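PDB 3MGA: enterochelin esterase from Salmonella enterica subsp. enterica serovar Typhimurium, which probably hydrolyses the ester bonds of ferric enterobactin, the iron-loaded bacterial siderophore, so that its iron can be released. Local coordinates for residues Y32-W37 with T85-N90; W54-G59 with S94-P99; H63-Q68 with G350-I355; W38-G43 with D79-S84. All blocks are in the same frame, centred on the assembly; numbering follows the deposited sequence.

Interaction 1: residues Y32-W37 with T85-N90; sequences YRVTFW and TALSAN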
# COMPACT_ATOMS: atom_id res chain seq x y z
N TYR A 32 18.26 3.47 14.13
CA TYR A 32 19.18 2.48 13.59
C TYR A 32 20.03 2.96 12.42
O TYR A 32 19.55 3.66 11.54
CB TYR A 32 18.36 1.24 13.13
CG TYR A 32 17.72 0.47 14.26
CD1 TYR A 32 16.53 0.89 14.84
CD2 TYR A 32 18.32 -0.68 14.76
CE1 TYR A 32 15.95 0.19 15.89
CE2 TYR A 32 17.75 -1.38 15.81
CZ TYR A 32 16.57 -0.95 16.37
OH TYR A 32 15.99 -1.64 17.42
N ARG A 33 21.30 2.56 12.43
CA ARG A 33 22.22 2.84 11.33
C ARG A 33 22.11 1.58 10.47
O ARG A 33 22.62 0.52 10.84
CB ARG A 33 23.66 3.03 11.83
CG ARG A 33 24.72 3.12 10.71
CD ARG A 33 25.04 4.53 10.13
NE ARG A 33 23.91 5.45 9.96
CZ ARG A 33 23.94 6.55 9.21
NH1 ARG A 33 22.87 7.34 9.13
NH2 ARG A 33 25.02 6.87 8.51
N VAL A 34 21.43 1.68 9.33
CA VAL A 34 21.22 0.54 8.45
C VAL A 34 22.14 0.60 7.23
O VAL A 34 22.19 1.61 6.54
CB VAL A 34 19.76 0.46 8.00
CG1 VAL A 34 19.53 -0.78 7.15
CG2 VAL A 34 18.83 0.44 9.22
N THR A 35 22.84 -0.50 6.96
CA THR A 35 23.75 -0.59 5.83
C THR A 35 23.25 -1.56 4.77
O THR A 35 22.88 -2.69 5.07
CB THR A 35 25.16 -1.05 6.28
OG1 THR A 35 25.69 -0.11 7.22
CG2 THR A 35 26.10 -1.17 5.10
N PHE A 36 23.28 -1.10 3.52
CA PHE A 36 22.86 -1.89 2.38
C PHE A 36 24.08 -2.34 1.60
O PHE A 36 25.07 -1.61 1.52
CB PHE A 36 21.96 -1.06 1.47
CG PHE A 36 20.63 -0.71 2.08
CD1 PHE A 36 19.48 -1.36 1.66
CD2 PHE A 36 20.54 0.24 3.07
CE1 PHE A 36 18.24 -1.04 2.22
CE2 PHE A 36 19.32 0.56 3.64
CZ PHE A 36 18.17 -0.09 3.21
N TRP A 37 24.01 -3.55 1.05
CA TRP A 37 25.11 -4.09 0.27
C TRP A 37 24.62 -4.61 -1.09
O TRP A 37 23.56 -5.22 -1.19
CB TRP A 37 25.77 -5.26 0.99
CG TRP A 37 26.19 -5.01 2.40
CD1 TRP A 37 25.50 -5.38 3.52
CD2 TRP A 37 27.38 -4.36 2.85
NE1 TRP A 37 26.19 -5.00 4.64
CE2 TRP A 37 27.35 -4.37 4.26
CE3 TRP A 37 28.47 -3.77 2.20
CZ2 TRP A 37 28.37 -3.81 5.03
CZ3 TRP A 37 29.48 -3.21 2.97
CH2 TRP A 37 29.42 -3.23 4.37
N THR A 85 22.14 4.60 6.07
CA THR A 85 21.22 5.66 6.45
C THR A 85 20.67 5.39 7.84
O THR A 85 20.98 4.36 8.44
CB THR A 85 20.03 5.75 5.45
OG1 THR A 85 19.09 6.74 5.90
CG2 THR A 85 19.32 4.42 5.35
N ALA A 86 19.87 6.33 8.35
CA ALA A 86 19.23 6.19 9.65
C ALA A 86 17.75 5.87 9.45
O ALA A 86 17.10 6.42 8.56
CB ALA A 86 19.38 7.46 10.45
N LEU A 87 17.22 4.96 10.27
CA LEU A 87 15.81 4.58 10.20
C LEU A 87 15.26 4.43 11.60
O LEU A 87 15.98 4.02 12.51
CB LEU A 87 15.65 3.27 9.42
CG LEU A 87 16.02 3.34 7.94
CD1 LEU A 87 15.99 1.95 7.32
CD2 LEU A 87 15.08 4.29 7.19
N SER A 88 13.99 4.77 11.78
CA SER A 88 13.35 4.66 13.08
C SER A 88 13.09 3.19 13.45
O SER A 88 13.02 2.32 12.60
CB SER A 88 12.03 5.43 13.10
OG SER A 88 11.11 4.85 12.20
N ALA A 89 12.92 2.93 14.74
CA ALA A 89 12.73 1.57 15.24
C ALA A 89 11.44 0.88 14.79
O ALA A 89 11.40 -0.34 14.68
CB ALA A 89 12.81 1.57 16.76
N ASN A 90 10.40 1.65 14.54
CA ASN A 90 9.10 1.11 14.16
C ASN A 90 8.87 1.05 12.64
O ASN A 90 7.81 0.60 12.19
CB ASN A 90 8.01 1.97 14.79
CG ASN A 90 8.08 1.99 16.31
OD1 ASN A 90 8.33 0.97 16.96
ND2 ASN A 90 7.83 3.15 16.90
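Tyr32 sets CG anti to its carbonyl carbon (chi1 -68°), on the face it shares with Val34 and Leu87, and its ring meets Ala89 edge-on: CE1 lies 3.5 Å from Ala89 CB, near the ring plane. Val34 CG2 is likewise anti to the carbonyl carbon and touches Leu87 CD1 at 3.7 Å, the two side chains crossing at about a right angle. Tyr32-Leu87 and Val34-Thr85 are antiparallel hydrogen-bonded pairs; Tyr32 N donates to Leu87 O and Val34 N to Thr85 O, both at 2.9 Å, and each pair returns a bond. Between them Arg33 faces Ala86 in a non-hydrogen-bonded pair, where Ala86 CA comes within 3.2 Å of Tyr32 O in a CA-H...O contact. On the other face, the Arg33 chain bends twice and folds its guanidinium over the Thr85 backbone, with Thr85 N opposite the centre of one face and Ala86 CB at the edge, 3.7 Å from NH1. Segments 32-37 and 85-87 run antiparallel but well off straight, 129° between their directions. Strand 32-39 lies between strands 23-26 and 80-87 in a four-stranded antiparallel sheet, and Val34 and Phe36 reach across to Leu152 of strand 148-153 in the facing sheet.

Interaction 2: residues W54-G59 with S94-P99; sequences WVYITG and SYCFIP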
# COMPACT_ATOMS: atom_id res chain seq x y z
N TRP A 54 21.63 3.30 -7.44
CA TRP A 54 20.67 4.06 -6.64
C TRP A 54 19.92 3.16 -5.66
O TRP A 54 19.57 2.02 -5.97
CB TRP A 54 19.68 4.82 -7.53
CG TRP A 54 20.34 5.69 -8.60
CD1 TRP A 54 20.50 5.39 -9.92
CD2 TRP A 54 20.94 6.98 -8.41
NE1 TRP A 54 21.15 6.40 -10.57
CE2 TRP A 54 21.43 7.39 -9.67
CE3 TRP A 54 21.11 7.83 -7.31
CZ2 TRP A 54 22.08 8.62 -9.86
CZ3 TRP A 54 21.75 9.04 -7.50
CH2 TRP A 54 22.24 9.42 -8.76
N VAL A 55 19.71 3.68 -4.46
CA VAL A 55 19.00 2.96 -3.43
C VAL A 55 17.67 3.67 -3.35
O VAL A 55 17.60 4.83 -2.93
CB VAL A 55 19.77 3.00 -2.10
CG1 VAL A 55 19.02 2.25 -1.00
CG2 VAL A 55 21.18 2.41 -2.30
N TYR A 56 16.62 3.01 -3.82
CA TYR A 56 15.28 3.60 -3.84
C TYR A 56 14.44 2.94 -2.76
O TYR A 56 13.92 1.86 -2.95
CB TYR A 56 14.65 3.40 -5.22
CG TYR A 56 13.39 4.20 -5.46
CD1 TYR A 56 13.45 5.49 -5.98
CD2 TYR A 56 12.13 3.65 -5.20
CE1 TYR A 56 12.29 6.23 -6.22
CE2 TYR A 56 10.97 4.38 -5.44
CZ TYR A 56 11.05 5.67 -5.95
OH TYR A 56 9.90 6.39 -6.19
N ILE A 57 14.35 3.61 -1.61
CA ILE A 57 13.59 3.13 -0.47
C ILE A 57 12.33 3.98 -0.35
O ILE A 57 12.41 5.20 -0.23
CB ILE A 57 14.42 3.26 0.84
CG1 ILE A 57 15.79 2.60 0.67
CG2 ILE A 57 13.68 2.64 2.01
CD1 ILE A 57 16.70 2.73 1.89
N THR A 58 11.17 3.33 -0.38
CA THR A 58 9.89 4.03 -0.29
C THR A 58 9.82 4.94 0.95
O THR A 58 10.07 4.50 2.07
CB THR A 58 8.70 3.04 -0.27
OG1 THR A 58 8.76 2.23 -1.44
CG2 THR A 58 7.37 3.78 -0.24
N GLY A 59 9.49 6.20 0.72
CA GLY A 59 9.37 7.18 1.80
C GLY A 59 10.65 7.56 2.53
O GLY A 59 10.60 8.18 3.59
N SER A 94 9.53 -0.96 1.57
CA SER A 94 10.09 -1.62 0.40
C SER A 94 11.27 -0.84 -0.10
O SER A 94 11.41 0.36 0.17
CB SER A 94 9.06 -1.65 -0.72
OG SER A 94 7.85 -2.26 -0.31
N TYR A 95 12.13 -1.52 -0.85
CA TYR A 95 13.28 -0.86 -1.45
C TYR A 95 13.73 -1.67 -2.64
O TYR A 95 13.34 -2.83 -2.81
CB TYR A 95 14.44 -0.68 -0.45
CG TYR A 95 15.13 -1.97 -0.07
CD1 TYR A 95 14.61 -2.80 0.91
CD2 TYR A 95 16.31 -2.36 -0.70
CE1 TYR A 95 15.25 -3.99 1.25
CE2 TYR A 95 16.95 -3.53 -0.37
CZ TYR A 95 16.42 -4.35 0.60
OH TYR A 95 17.07 -5.53 0.93
N CYS A 96 14.55 -1.05 -3.48
CA CYS A 96 15.09 -1.71 -4.66
C CYS A 96 16.34 -0.95 -5.04
O CYS A 96 16.52 0.18 -4.61
CB CYS A 96 14.06 -1.72 -5.81
SG CYS A 96 13.47 -0.09 -6.37
N PHE A 97 17.24 -1.59 -5.78
CA PHE A 97 18.45 -0.90 -6.22
C PHE A 97 18.35 -0.68 -7.72
O PHE A 97 17.62 -1.39 -8.41
CB PHE A 97 19.73 -1.69 -5.91
CG PHE A 97 19.82 -2.21 -4.50
CD1 PHE A 97 19.54 -1.39 -3.42
CD2 PHE A 97 20.28 -3.50 -4.26
CE1 PHE A 97 19.64 -1.88 -2.11
CE2 PHE A 97 20.40 -3.99 -2.96
CZ PHE A 97 20.08 -3.17 -1.89
N ILE A 98 19.09 0.31 -8.22
CA ILE A 98 19.11 0.61 -9.63
C ILE A 98 20.56 0.76 -10.10
O ILE A 98 21.07 1.88 -10.24
CB ILE A 98 18.34 1.89 -9.96
CG1 ILE A 98 16.95 1.86 -9.33
CG2 ILE A 98 18.25 2.09 -11.48
CD1 ILE A 98 16.13 3.09 -9.60
N PRO A 99 21.24 -0.38 -10.32
CA PRO A 99 22.62 -0.34 -10.79
C PRO A 99 22.65 -0.02 -12.27
O PRO A 99 22.10 -0.78 -13.07
CB PRO A 99 23.13 -1.76 -10.51
CG PRO A 99 21.93 -2.61 -10.50
CD PRO A 99 20.76 -1.76 -10.13
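Trp54 O receives two donors from the neighbouring strand: Ile98 N lies 2.9 Å from Trp54 O, in the carbonyl plane and on a lone pair. The second is a CA-H...O contact, with Phe97 CA 3.1 Å from Trp54 O. The same pattern recurs at Tyr56 O, met by Cys96 N and by the CA-H of Tyr95. The segments 54-57 and 94-99 run antiparallel, 163° between their directions, and the bonding reaches past the first strand's end to Thr58, whose N donates to Ser94 O at 3.0 Å. At the opposite end Trp54 N approaches Ile98 O from above its carbonyl plane, at 3.2 Å.

One face carries Trp54, Tyr56, Cys96 and Ile98. Trp54 and Ile98 meet through their CB atoms, 4.0 Å apart. Cys96 holds SG between its backbone N and carbonyl carbon (chi1 59°), which sets the sulfur 3.9 Å from Tyr56 CB; it also makes an oblique sulfur-aromatic contact, 5.2 Å from the ring centroid. Helix 117-127 packs on this side through Trp124 and Leu127. On the other face Ile57 CG1 touches Tyr95 CB at 3.7 Å, while Val55 CG2 approaches Phe97 CD1 more loosely, and Phe36 of the facing sheet closes over Ile57, Tyr95 and Phe97. The polar ends find partners elsewhere, Tyr95 OH with Asp134 and Ser94 OG with Asp384. Cohesion between these two strands of the E-set domain therefore comes from backbone bonds in a largely buried contact, flanked by apolar contacts on both faces, with the Cys96 sulfur on one, rather than by charge.

Interaction 3: residues H63-Q68 with G350-I355; sequences HHQNAQ and GVREPI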
# COMPACT_ATOMS: atom_id res chain seq x y z
N HIS A 63 10.83 10.67 -3.93
CA HIS A 63 10.22 11.99 -4.05
C HIS A 63 9.30 12.36 -2.88
O HIS A 63 9.01 13.54 -2.69
CB HIS A 63 9.41 12.07 -5.34
CG HIS A 63 8.21 11.18 -5.35
ND1 HIS A 63 6.96 11.61 -4.96
CD2 HIS A 63 8.07 9.87 -5.67
CE1 HIS A 63 6.10 10.62 -5.06
NE2 HIS A 63 6.75 9.55 -5.49
N HIS A 64 8.83 11.38 -2.12
CA HIS A 64 7.94 11.67 -0.99
C HIS A 64 8.65 12.50 0.10
O HIS A 64 8.00 13.28 0.81
CB HIS A 64 7.32 10.39 -0.41
CG HIS A 64 6.41 9.68 -1.36
ND1 HIS A 64 5.09 10.03 -1.52
CD2 HIS A 64 6.63 8.64 -2.20
CE1 HIS A 64 4.53 9.24 -2.42
NE2 HIS A 64 5.44 8.39 -2.85
N GLN A 65 9.96 12.34 0.22
CA GLN A 65 10.75 13.11 1.18
C GLN A 65 11.59 14.17 0.47
O GLN A 65 12.46 14.78 1.09
CB GLN A 65 11.70 12.19 1.97
CG GLN A 65 11.03 11.13 2.81
CD GLN A 65 10.18 11.71 3.93
OE1 GLN A 65 9.29 11.03 4.44
NE2 GLN A 65 10.44 12.95 4.29
N ASN A 66 11.31 14.41 -0.82
CA ASN A 66 12.11 15.36 -1.62
C ASN A 66 13.59 15.14 -1.36
O ASN A 66 14.35 16.09 -1.20
CB ASN A 66 11.72 16.82 -1.30
CG ASN A 66 10.38 17.19 -1.87
OD1 ASN A 66 9.84 16.51 -2.74
ND2 ASN A 66 9.83 18.31 -1.39
N ALA A 67 13.97 13.88 -1.32
CA ALA A 67 15.34 13.51 -1.04
C ALA A 67 16.21 13.61 -2.28
O ALA A 67 15.75 13.37 -3.40
CB ALA A 67 15.40 12.09 -0.48
N GLN A 68 17.47 13.99 -2.07
CA GLN A 68 18.42 14.06 -3.15
C GLN A 68 18.72 12.59 -3.47
O GLN A 68 18.92 11.80 -2.54
CB GLN A 68 19.68 14.81 -2.72
CG GLN A 68 19.41 16.28 -2.35
CD GLN A 68 20.62 17.01 -1.77
OE1 GLN A 68 21.66 16.41 -1.52
NE2 GLN A 68 20.46 18.31 -1.53
N GLY A 350 0.86 7.23 6.39
CA GLY A 350 2.21 7.15 6.93
C GLY A 350 2.90 8.49 7.05
O GLY A 350 2.63 9.40 6.27
N VAL A 351 3.79 8.61 8.04
CA VAL A 351 4.55 9.84 8.28
C VAL A 351 5.63 10.04 7.21
O VAL A 351 6.20 11.13 7.11
CB VAL A 351 5.18 9.86 9.70
CG1 VAL A 351 4.10 9.91 10.76
CG2 VAL A 351 6.12 8.66 9.93
N ARG A 352 5.90 9.00 6.42
CA ARG A 352 6.87 9.06 5.33
C ARG A 352 6.22 9.45 3.99
O ARG A 352 6.80 9.25 2.93
CB ARG A 352 7.60 7.73 5.16
CG ARG A 352 8.44 7.26 6.35
CD ARG A 352 9.62 8.15 6.55
NE ARG A 352 10.67 7.54 7.37
CZ ARG A 352 11.85 8.12 7.60
NH1 ARG A 352 12.12 9.31 7.09
NH2 ARG A 352 12.76 7.50 8.34
N GLU A 353 5.00 9.98 4.04
CA GLU A 353 4.30 10.47 2.84
C GLU A 353 3.61 11.76 3.29
O GLU A 353 2.38 11.79 3.41
CB GLU A 353 3.32 9.44 2.28
CG GLU A 353 2.39 8.78 3.31
CD GLU A 353 1.41 7.79 2.72
OE1 GLU A 353 0.74 7.09 3.51
OE2 GLU A 353 1.32 7.68 1.47
N PRO A 354 4.42 12.81 3.56
CA PRO A 354 4.00 14.12 4.06
C PRO A 354 2.76 14.70 3.42
O PRO A 354 1.82 15.05 4.13
CB PRO A 354 5.21 15.02 3.75
CG PRO A 354 6.36 14.14 3.79
CD PRO A 354 5.88 12.75 3.40
N ILE A 355 2.76 14.80 2.09
CA ILE A 355 1.63 15.37 1.38
C ILE A 355 0.37 14.59 1.73
O ILE A 355 -0.62 15.17 2.18
CB ILE A 355 1.86 15.40 -0.15
CG1 ILE A 355 3.03 16.32 -0.49
CG2 ILE A 355 0.61 15.89 -0.86
CD1 ILE A 355 3.29 16.49 -1.99
O HOH W 1 3.76 12.60 -0.00
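The turn after strand 344-350, at the place where an alpha/beta-hydrolase fold usually carries its catalytic acid, meets the N-terminal domain where Arg352 touches His64 and Gln65. Gln65 is bent at chi2 (-64°), which places CD; its OE1 lies 3.2 Å from Arg352 CA. The same oxygen, Gln65 OE1, is 3.6 Å from Arg352 CD, near the guanidinium plane at its edge. His64 CB rests 3.6 Å from Arg352 O, and Pro354 CD packs against His64 O at 3.4 Å. These are van der Waals contacts. A water adds a polar link: it lies in the plane of the His64 ring at its edge, 3.3 Å from ND1, and accepts a weak bond from Ile355 N at 3.2 Å. Glu353, at the N-cap of helix 354-367, takes the N-H of Gly350 on the anti lone pair of OE1 (2.9 Å), which also bonds Ser313 OG. Its OE2 bonds ND1 of His383, whose ring also meets that of His64, consistent with the acid-histidine pair of a catalytic triad. On the N-terminal side His63 packs on helix 117-127, while the backbones of Val351 and Arg352 bond to Val379, in strand 373-379, and Gly381 just beyond it.

Interaction 4: residues W38-G43 with D79-S84; sequences WRDPQG and DVWRWS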
# COMPACT_ATOMS: atom_id res chain seq x y z
N TRP A 38 25.41 -4.34 -2.12
CA TRP A 38 25.13 -4.81 -3.47
C TRP A 38 26.46 -5.27 -4.04
O TRP A 38 27.45 -4.53 -3.99
CB TRP A 38 24.49 -3.74 -4.36
CG TRP A 38 24.21 -4.25 -5.77
CD1 TRP A 38 23.20 -5.09 -6.15
CD2 TRP A 38 24.94 -3.93 -6.97
NE1 TRP A 38 23.27 -5.33 -7.51
CE2 TRP A 38 24.33 -4.63 -8.03
CE3 TRP A 38 26.06 -3.13 -7.24
CZ2 TRP A 38 24.78 -4.54 -9.35
CZ3 TRP A 38 26.52 -3.05 -8.55
CH2 TRP A 38 25.88 -3.75 -9.58
N ARG A 39 26.49 -6.49 -4.55
CA ARG A 39 27.69 -7.07 -5.13
C ARG A 39 27.66 -6.87 -6.63
O ARG A 39 26.75 -7.34 -7.31
CB ARG A 39 27.76 -8.57 -4.82
CG ARG A 39 29.04 -9.24 -5.30
CD ARG A 39 29.08 -10.71 -4.91
NE ARG A 39 30.38 -11.32 -5.16
CZ ARG A 39 30.69 -12.59 -4.92
NH1 ARG A 39 29.77 -13.43 -4.43
NH2 ARG A 39 31.91 -13.03 -5.18
N ASP A 40 28.64 -6.14 -7.16
CA ASP A 40 28.72 -5.88 -8.59
C ASP A 40 29.14 -7.18 -9.28
O ASP A 40 30.19 -7.73 -8.96
CB ASP A 40 29.71 -4.76 -8.87
CG ASP A 40 29.67 -4.28 -10.32
OD1 ASP A 40 29.35 -5.08 -11.22
OD2 ASP A 40 29.98 -3.09 -10.55
N PRO A 41 28.30 -7.68 -10.21
CA PRO A 41 28.68 -8.92 -10.89
C PRO A 41 29.77 -8.75 -11.94
O PRO A 41 30.34 -9.74 -12.38
CB PRO A 41 27.37 -9.39 -11.55
CG PRO A 41 26.34 -8.37 -11.25
CD PRO A 41 27.00 -7.17 -10.67
N GLN A 42 30.06 -7.51 -12.34
CA GLN A 42 31.08 -7.24 -13.37
C GLN A 42 32.46 -6.87 -12.80
O GLN A 42 33.30 -6.31 -13.50
CB GLN A 42 30.59 -6.16 -14.35
CG GLN A 42 29.24 -6.49 -14.99
CD GLN A 42 28.76 -5.41 -15.94
OE1 GLN A 42 29.47 -4.99 -16.85
NE2 GLN A 42 27.52 -4.96 -15.75
N GLY A 43 32.68 -7.16 -11.52
CA GLY A 43 33.97 -6.92 -10.87
C GLY A 43 34.22 -5.57 -10.21
O GLY A 43 33.30 -4.91 -9.72
N ASP A 79 34.40 -5.51 -5.45
CA ASP A 79 33.11 -5.45 -6.14
C ASP A 79 31.97 -5.14 -5.15
O ASP A 79 30.81 -5.44 -5.42
CB ASP A 79 32.81 -6.78 -6.86
CG ASP A 79 32.63 -7.96 -5.90
OD1 ASP A 79 32.75 -7.77 -4.67
OD2 ASP A 79 32.36 -9.07 -6.38
N VAL A 80 32.32 -4.56 -4.00
CA VAL A 80 31.34 -4.25 -2.98
C VAL A 80 30.90 -2.80 -3.04
O VAL A 80 31.73 -1.89 -3.01
CB VAL A 80 31.91 -4.47 -1.56
CG1 VAL A 80 30.85 -4.13 -0.52
CG2 VAL A 80 32.41 -5.89 -1.39
N TRP A 81 29.59 -2.60 -3.16
CA TRP A 81 28.99 -1.27 -3.14
C TRP A 81 28.29 -1.19 -1.79
O TRP A 81 27.78 -2.19 -1.28
CB TRP A 81 28.02 -1.05 -4.29
CG TRP A 81 28.67 -0.95 -5.63
CD1 TRP A 81 29.14 -1.98 -6.39
CD2 TRP A 81 28.86 0.24 -6.40
NE1 TRP A 81 29.64 -1.50 -7.57
CE2 TRP A 81 29.48 -0.14 -7.61
CE3 TRP A 81 28.59 1.60 -6.19
CZ2 TRP A 81 29.82 0.78 -8.61
CZ3 TRP A 81 28.92 2.51 -7.17
CH2 TRP A 81 29.54 2.09 -8.37
N ARG A 82 28.24 0.01 -1.22
CA ARG A 82 27.67 0.20 0.09
C ARG A 82 27.00 1.55 0.21
O ARG A 82 27.35 2.50 -0.48
CB ARG A 82 28.83 0.11 1.11
CG ARG A 82 28.47 0.38 2.57
CD ARG A 82 29.72 0.38 3.44
NE ARG A 82 30.67 1.42 3.03
CZ ARG A 82 31.88 1.60 3.57
NH1 ARG A 82 32.31 0.81 4.54
NH2 ARG A 82 32.66 2.58 3.11
N TRP A 83 26.04 1.62 1.12
CA TRP A 83 25.32 2.85 1.41
C TRP A 83 24.56 2.64 2.70
O TRP A 83 23.97 1.58 2.92
CB TRP A 83 24.36 3.22 0.27
CG TRP A 83 23.63 4.49 0.52
CD1 TRP A 83 24.05 5.76 0.22
CD2 TRP A 83 22.34 4.63 1.13
NE1 TRP A 83 23.11 6.67 0.61
CE2 TRP A 83 22.04 6.01 1.17
CE3 TRP A 83 21.41 3.72 1.64
CZ2 TRP A 83 20.85 6.50 1.70
CZ3 TRP A 83 20.21 4.21 2.17
CH2 TRP A 83 19.95 5.59 2.19
N SER A 84 24.58 3.64 3.56
CA SER A 84 23.92 3.55 4.85
C SER A 84 23.04 4.75 5.10
O SER A 84 23.18 5.79 4.45
CB SER A 84 24.96 3.43 5.96
OG SER A 84 25.72 2.25 5.81
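Trp81 CD1 lies at the edge of the Trp38 ring, 3.4 Å from Trp38 CE3, while Trp38 CZ3 sits over one face of the Trp81 ring and Asp40 OD2 at that ring's edge. The pair as a whole is oblique, planes 59° apart; over one face of Trp38 lies the backbone N of Asp40. Both indoles project from the same face of an antiparallel sheet in the E-set domain, where strand 32-39 ends and strand 80-87 begins, and both pack on Val53 of the facing sheet. Trp38 and Trp81 form a hydrogen-bonded pair: Trp81 N donates to Trp38 O at 3.0 Å, whereas the return bond from Trp38 N to Trp81 O is weak at 3.3 Å. Beyond the strand ends Asp40 N bonds Asp79 O, 2.9 Å apart.

On the opposite face Arg39 keeps an extended chain, with CG anti to the backbone N (chi1 -176°), and crosses Asp79 to make a salt bridge. Its NE meets the syn side of Asp79 OD2 at 3.2 Å; the oxygen lies in the guanidinium plane, but the carboxylate is turned 81° from it. Glu13 holds NH2 of the same arginine, and Trp16 NE1 bonds the other oxygen of Asp79.

Asp40 OD2 takes a weak bond from Trp81 NE1 at 3.4 Å; its main partner is Ser48 OG, and it also makes a salt bridge with Arg74. The other oxygen, OD1, closes an Asx turn, accepting the N-H of Gln42 at 2.8 Å on its anti side.

Interactions 1 and 4 lie on one ladder, between strands 32-39 and 80-87, their centres about 18 Å apart; along the chain interaction 4 is nested inside the loop that interaction 1 closes. Interaction 2, its centre about 13 Å from that of interaction 1 and 14 Å from that of interaction 4, joins strands 52-57 and 92-100 of the facing sheet; its segments alternate along the chain with those of the other three. Trp38 crosses to Phe97 and Pro99, Trp83 to Val55 and Ile57. Interaction 3 alone spans both domains, and Gly59 O touches Gln65 and Arg352 there. The N-terminal sandwich is thereby set beside the probable catalytic end of the hydrolase domain, with interaction 4 about 27 Å from interaction 3 between centres.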